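Long-range contacts in 4-oxalocrotonate tautomerase family enzyme (Burkholderia sp. RPE67, PDB 6VVM), which belongs to the tautomerase superfamily, pairing two beta-alpha-beta units in each chain and assembling as a trimer of such chains: residues A[3-8]-A[40-45]; A[65-70]-A[104-109]. One frame throughout, in Å; residues are numbered along the deposited sequence.

Contact 1 of 2, residues A[3-8]-A[40-45]; sequences LEVYLP and ILLTEL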
loop_
_atom_site.group_PDB
_atom_site.type_symbol
_atom_site.label_atom_id
_atom_site.label_comp_id
_atom_site.label_asym_id
_atom_site.label_seq_id
_atom_site.Cartn_x
_atom_site.Cartn_y
_atom_site.Cartn_z
ATOM N N LEU A 3 -0.202 -9.786 3.135
ATOM C CA LEU A 3 -0.656 -9.775 1.753
ATOM C C LEU A 3 -1.811 -8.795 1.599
ATOM O O LEU A 3 -2.703 -8.725 2.451
ATOM C CB LEU A 3 -1.109 -11.164 1.291
ATOM C CG LEU A 3 -0.226 -12.363 1.635
ATOM C CD1 LEU A 3 -0.758 -13.592 0.917
ATOM C CD2 LEU A 3 1.227 -12.067 1.238
ATOM N N GLU A 4 -1.810 -8.054 0.497
ATOM C CA GLU A 4 -2.939 -7.195 0.170
ATOM C C GLU A 4 -3.359 -7.542 -1.246
ATOM O O GLU A 4 -2.536 -7.500 -2.166
ATOM C CB GLU A 4 -2.601 -5.698 0.309
ATOM C CG GLU A 4 -3.715 -4.811 -0.277
ATOM C CD GLU A 4 -3.634 -3.330 0.060
ATOM O OE1 GLU A 4 -2.535 -2.815 0.378
ATOM O OE2 GLU A 4 -4.702 -2.677 -0.002
ATOM N N VAL A 5 -4.621 -7.931 -1.414
ATOM C CA VAL A 5 -5.159 -8.276 -2.718
ATOM C C VAL A 5 -6.133 -7.191 -3.157
ATOM O O VAL A 5 -7.145 -6.938 -2.491
ATOM C CB VAL A 5 -5.840 -9.651 -2.713
ATOM C CG1 VAL A 5 -6.233 -10.024 -4.123
ATOM C CG2 VAL A 5 -4.903 -10.685 -2.113
ATOM N N TYR A 6 -5.831 -6.565 -4.283
ATOM C CA TYR A 6 -6.772 -5.694 -4.977
ATOM C C TYR A 6 -7.661 -6.544 -5.882
ATOM O O TYR A 6 -7.164 -7.241 -6.780
ATOM C CB TYR A 6 -6.021 -4.644 -5.782
ATOM C CG TYR A 6 -5.450 -3.547 -4.923
ATOM C CD1 TYR A 6 -4.210 -3.688 -4.312
ATOM C CD2 TYR A 6 -6.161 -2.379 -4.710
ATOM C CE1 TYR A 6 -3.687 -2.687 -3.530
ATOM C CE2 TYR A 6 -5.650 -1.365 -3.935
ATOM C CZ TYR A 6 -4.416 -1.518 -3.348
ATOM O OH TYR A 6 -3.923 -0.493 -2.579
ATOM N N LEU A 7 -8.959 -6.521 -5.616
ATOM C CA LEU A 7 -9.920 -7.323 -6.360
ATOM C C LEU A 7 -11.187 -6.512 -6.583
ATOM O O LEU A 7 -11.425 -5.511 -5.898
ATOM C CB LEU A 7 -10.223 -8.650 -5.640
ATOM C CG LEU A 7 -11.090 -8.713 -4.377
ATOM C CD1 LEU A 7 -11.229 -10.173 -3.924
ATOM C CD2 LEU A 7 -10.515 -7.861 -3.241
ATOM N N PRO A 8 -11.993 -6.880 -7.572
ATOM C CA PRO A 8 -13.237 -6.152 -7.812
ATOM C C PRO A 8 -14.313 -6.564 -6.820
ATOM O O PRO A 8 -14.225 -7.599 -6.162
ATOM C CB PRO A 8 -13.630 -6.563 -9.237
ATOM C CG PRO A 8 -12.481 -7.390 -9.766
ATOM C CD PRO A 8 -11.778 -7.944 -8.571
ATOM N N ILE A 40 -3.742 -11.199 5.862
ATOM C CA ILE A 40 -4.244 -10.830 4.540
ATOM C C ILE A 40 -5.262 -9.706 4.656
ATOM O O ILE A 40 -6.160 -9.746 5.503
ATOM C CB ILE A 40 -4.867 -12.041 3.819
ATOM C CG1 ILE A 40 -3.823 -13.148 3.664
ATOM C CG2 ILE A 40 -5.449 -11.630 2.448
ATOM C CD1 ILE A 40 -4.370 -14.394 3.098
ATOM N N LEU A 41 -5.173 -8.732 3.760
ATOM C CA LEU A 41 -6.247 -7.765 3.597
ATOM C C LEU A 41 -6.680 -7.780 2.147
ATOM O O LEU A 41 -5.841 -7.697 1.245
ATOM C CB LEU A 41 -5.840 -6.340 4.021
ATOM C CG LEU A 41 -4.593 -5.659 3.450
ATOM C CD1 LEU A 41 -4.785 -4.109 3.415
ATOM C CD2 LEU A 41 -3.366 -6.014 4.269
ATOM N N LEU A 42 -7.979 -7.935 1.931
ATOM C CA LEU A 42 -8.578 -7.830 0.610
ATOM C C LEU A 42 -9.103 -6.411 0.453
ATOM O O LEU A 42 -9.830 -5.922 1.323
ATOM C CB LEU A 42 -9.713 -8.837 0.426
ATOM C CG LEU A 42 -9.316 -10.278 0.762
ATOM C CD1 LEU A 42 -10.523 -11.196 0.658
ATOM C CD2 LEU A 42 -8.179 -10.718 -0.151
ATOM N N THR A 43 -8.709 -5.748 -0.628
ATOM C CA THR A 43 -9.127 -4.371 -0.903
ATOM C C THR A 43 -10.036 -4.403 -2.127
ATOM O O THR A 43 -9.565 -4.449 -3.269
ATOM C CB THR A 43 -7.912 -3.466 -1.094
ATOM O OG1 THR A 43 -7.176 -3.402 0.136
ATOM C CG2 THR A 43 -8.353 -2.031 -1.477
ATOM N N GLU A 44 -11.343 -4.437 -1.876
ATOM C CA GLU A 44 -12.339 -4.459 -2.936
ATOM C C GLU A 44 -12.482 -3.068 -3.543
ATOM O O GLU A 44 -12.581 -2.082 -2.816
ATOM C CB GLU A 44 -13.699 -4.885 -2.381
ATOM C CG GLU A 44 -13.959 -6.355 -2.313
ATOM C CD GLU A 44 -15.408 -6.648 -1.953
ATOM O OE1 GLU A 44 -16.170 -5.690 -1.671
ATOM O OE2 GLU A 44 -15.782 -7.831 -1.960
ATOM N N LEU A 45 -12.513 -2.993 -4.876
ATOM C CA LEU A 45 -12.664 -1.706 -5.544
ATOM C C LEU A 45 -13.829 -1.718 -6.525
ATOM O O LEU A 45 -14.019 -2.689 -7.269
ATOM C CB LEU A 45 -11.382 -1.319 -6.302
ATOM C CG LEU A 45 -10.118 -1.152 -5.465
ATOM C CD1 LEU A 45 -8.982 -0.602 -6.330
ATOM C CD2 LEU A 45 -10.382 -0.239 -4.275
HETATM O O HOH W 1 -15.218 -8.980 -4.229
#
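I40 meets L3 at the start of two parallel strands: its CG1 lies 4.1 Å from L3 CB, the two side chains slanting across each other on the face that helix 13-31 covers. L41 follows on the opposite face. Its N donates to L3 O at 2.8 Å and its carbonyl accepts from V5 N, while its chi1 of 53° wedges CG between the backbone N and the carbonyl carbon, and CD1 rests 3.6 Å from E4 CD. L42 returns to the helix side, where CD2 packs against V5 CB at 3.6 Å with both side chains pointing the same way. Side chains alternate between the faces as in any strand, and the pair, joined through helix 13-31, belongs to the first beta-alpha-beta unit (strand 2-8, helix 13-31, strand 39-45) of a tautomerase fold. T43 is the polar centre of the other face. Its OG1 donates to E4 OE2 at 2.6 Å, approaching from the anti side of the carboxylate; the same oxygen is also gripped by K104 NZ of the second subunit in a salt bridge. T43 CG2, anti to the backbone N (OG1 at chi1 -64°), is 3.7 Å from Y6 CE2, and T43 CB stands over one face of that ring, toward its rim. E44 sends CG past L7 CD2, and its OE2, salt-bridged to K16, also receives a bond from a water that donates to P8 O. L45 closes the pairing: its N bonds L7 O at 2.9 Å, and its CD1 sits 3.7 Å from Y6 CD2, at the edge of the ring.

Contact 2 of 2, residues A[65-70]-A[104-109]; sequences IAILIA and KDIPNT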
loop_
_atom_site.group_PDB
_atom_site.type_symbol
_atom_site.label_atom_id
_atom_site.label_comp_id
_atom_site.label_asym_id
_atom_site.label_seq_id
_atom_site.Cartn_x
_atom_site.Cartn_y
_atom_site.Cartn_z
ATOM N N ILE A 65 -0.013 -7.541 -3.439
ATOM C CA ILE A 65 1.194 -7.015 -2.824
ATOM C C ILE A 65 1.529 -7.893 -1.632
ATOM O O ILE A 65 0.675 -8.124 -0.763
ATOM C CB ILE A 65 1.013 -5.549 -2.402
ATOM C CG1 ILE A 65 0.663 -4.694 -3.621
ATOM C CG2 ILE A 65 2.255 -5.031 -1.688
ATOM C CD1 ILE A 65 0.133 -3.311 -3.269
ATOM N N ALA A 66 2.756 -8.399 -1.602
ATOM C CA ALA A 66 3.232 -9.279 -0.540
ATOM C C ALA A 66 4.411 -8.610 0.140
ATOM O O ALA A 66 5.431 -8.343 -0.505
ATOM C CB ALA A 66 3.643 -10.647 -1.088
ATOM N N ILE A 67 4.274 -8.353 1.436
ATOM C CA ILE A 67 5.294 -7.682 2.227
ATOM C C ILE A 67 5.977 -8.705 3.122
ATOM O O ILE A 67 5.330 -9.325 3.976
ATOM C CB ILE A 67 4.692 -6.543 3.053
ATOM C CG1 ILE A 67 3.991 -5.564 2.101
ATOM C CG2 ILE A 67 5.782 -5.870 3.875
ATOM C CD1 ILE A 67 3.444 -4.317 2.760
ATOM N N LEU A 68 7.289 -8.857 2.937
ATOM C CA LEU A 68 8.101 -9.867 3.614
ATOM C C LEU A 68 9.266 -9.209 4.331
ATOM O O LEU A 68 9.799 -8.204 3.859
ATOM C CB LEU A 68 8.677 -10.874 2.616
ATOM C CG LEU A 68 7.746 -11.510 1.588
ATOM C CD1 LEU A 68 8.560 -12.335 0.601
ATOM C CD2 LEU A 68 6.736 -12.379 2.302
ATOM N N ILE A 69 9.702 -9.796 5.453
ATOM C CA ILE A 69 10.970 -9.357 6.013
ATOM C C ILE A 69 12.075 -9.807 5.072
ATOM O O ILE A 69 12.035 -10.922 4.536
ATOM C CB ILE A 69 11.182 -9.884 7.445
ATOM C CG1 ILE A 69 10.126 -9.295 8.383
ATOM C CG2 ILE A 69 12.558 -9.459 7.957
ATOM C CD1 ILE A 69 10.281 -9.703 9.850
ATOM N N ALA A 70 13.049 -8.930 4.834
ATOM C CA ALA A 70 14.116 -9.240 3.891
ATOM C C ALA A 70 14.815 -10.553 4.253
ATOM O O ALA A 70 14.825 -10.987 5.411
ATOM C CB ALA A 70 15.131 -8.095 3.832
ATOM N N LYS A 104 7.431 -6.645 -1.585
ATOM C CA LYS A 104 8.210 -5.651 -0.858
ATOM C C LYS A 104 9.048 -6.358 0.202
ATOM O O LYS A 104 8.504 -7.074 1.051
ATOM C CB LYS A 104 7.309 -4.606 -0.208
ATOM C CG LYS A 104 6.725 -3.589 -1.179
ATOM C CD LYS A 104 5.624 -2.772 -0.529
ATOM C CE LYS A 104 6.137 -1.439 -0.012
ATOM N NZ LYS A 104 5.322 -0.309 -0.565
ATOM N N ASP A 105 10.363 -6.166 0.138
ATOM C CA ASP A 105 11.287 -6.635 1.160
ATOM C C ASP A 105 11.479 -5.542 2.205
ATOM O O ASP A 105 11.744 -4.391 1.848
ATOM C CB ASP A 105 12.632 -6.991 0.536
ATOM C CG ASP A 105 12.543 -8.188 -0.382
ATOM O OD1 ASP A 105 12.058 -9.232 0.080
ATOM O OD2 ASP A 105 12.942 -8.078 -1.559
ATOM N N ILE A 106 11.349 -5.897 3.479
ATOM C CA ILE A 106 11.502 -4.957 4.591
ATOM C C ILE A 106 12.743 -5.364 5.383
ATOM O O ILE A 106 12.779 -6.473 5.929
ATOM C CB ILE A 106 10.256 -4.938 5.502
ATOM C CG1 ILE A 106 8.982 -4.674 4.695
ATOM C CG2 ILE A 106 10.402 -3.893 6.635
ATOM C CD1 ILE A 106 8.906 -3.287 4.033
ATOM N N PRO A 107 13.767 -4.507 5.494
ATOM C CA PRO A 107 14.935 -4.861 6.311
ATOM C C PRO A 107 14.527 -5.062 7.763
ATOM O O PRO A 107 13.571 -4.452 8.244
ATOM C CB PRO A 107 15.866 -3.649 6.152
ATOM C CG PRO A 107 15.393 -2.953 4.889
ATOM C CD PRO A 107 13.899 -3.177 4.876
ATOM N N ASN A 108 15.263 -5.931 8.461
ATOM C CA ASN A 108 14.874 -6.271 9.829
ATOM C C ASN A 108 14.984 -5.073 10.771
ATOM O O ASN A 108 14.304 -5.045 11.801
ATOM C CB ASN A 108 15.674 -7.488 10.341
ATOM C CG ASN A 108 17.190 -7.265 10.391
ATOM O OD1 ASN A 108 17.698 -6.180 10.112
ATOM N ND2 ASN A 108 17.918 -8.319 10.774
ATOM N N THR A 109 15.756 -4.051 10.404
ATOM C CA THR A 109 15.768 -2.794 11.146
ATOM C C THR A 109 14.531 -1.937 10.903
ATOM O O THR A 109 14.350 -0.935 11.607
ATOM C CB THR A 109 17.006 -1.977 10.778
ATOM O OG1 THR A 109 17.035 -1.782 9.355
ATOM C CG2 THR A 109 18.271 -2.688 11.228
HETATM O O HOH W 2 12.497 -11.390 1.756
#
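I67 and K104 face each other as a parallel bridge, and the backbone bonds around them set the register of strands 65-69 and 104-106. K104 grips the neighbouring strand twice, its N donating to A66 O and its O accepting from L68 N at 2.9 Å in a nearly straight bond (177° at the hydrogen). I106 repeats the pattern two residues on, taking L68 O through its N and receiving A70 N on its O. That last bond is short, 2.7 Å, yet A70 N stands well above the carbonyl plane of I106, as the chain leaves the strand for a loop. A70 CB makes a van der Waals contact with the same carbonyl, 3.5 Å from I106 O. CA-H...O contacts fill in between, among them I69 CA to I106 O at 3.4 Å.

Apolar contact is concentrated on the face that carries I67, K104 and I106. I67 CG2, anti to the backbone N (CG1 at chi1 -57°), reaches I106 CG1 at 3.5 Å, the two side chains slanting past one another. Beside it, I67 CG1 lies 4.2 Å from both CB and CD of K104, whose aliphatic part runs alongside before bending at chi3 and chi4. The amine beyond is hydrogen-bonded to the Y6 hydroxyl of the third subunit and also forms a salt bridge with E4 of a neighbouring subunit.

Polar and water-mediated links occupy the other face. D105 forms a salt bridge to K77 of helix 74-92 through OD2, which also accepts from N49 of the third subunit. A water donates both to D105 OD1, at 2.8 Å, and to I69 O, tying the side chain to the adjacent strand. The parallel pair is the strand part of the second beta-alpha-beta unit, strand 63-69, helix 74-92 and strand 100-106, of the tautomerase fold.

In the fold
Contacts 1 and 2 illustrate how one motif used twice in series builds a single sheet: each is the parallel strand pair of its own beta-alpha-beta unit, and their centres lie 18 Å apart. Where the units meet, strands 2-8 and 63-69 run antiparallel. E4 N lies 2.8 Å from I65 O, a probable hydrogen bond, L3 CD2 packs on A66 CB at 3.6 Å, and Y6 CE1 is 3.9 Å from I65 CD1. The outer strands, 39-45 and 100-106, belong to different contacts. Subunit association joins them again: E4 is salt-bridged to K104 of the second subunit, and L41 packs on its I67. Separately, I40 and L41 pair antiparallel with a strand of that subunit, extending the sheet.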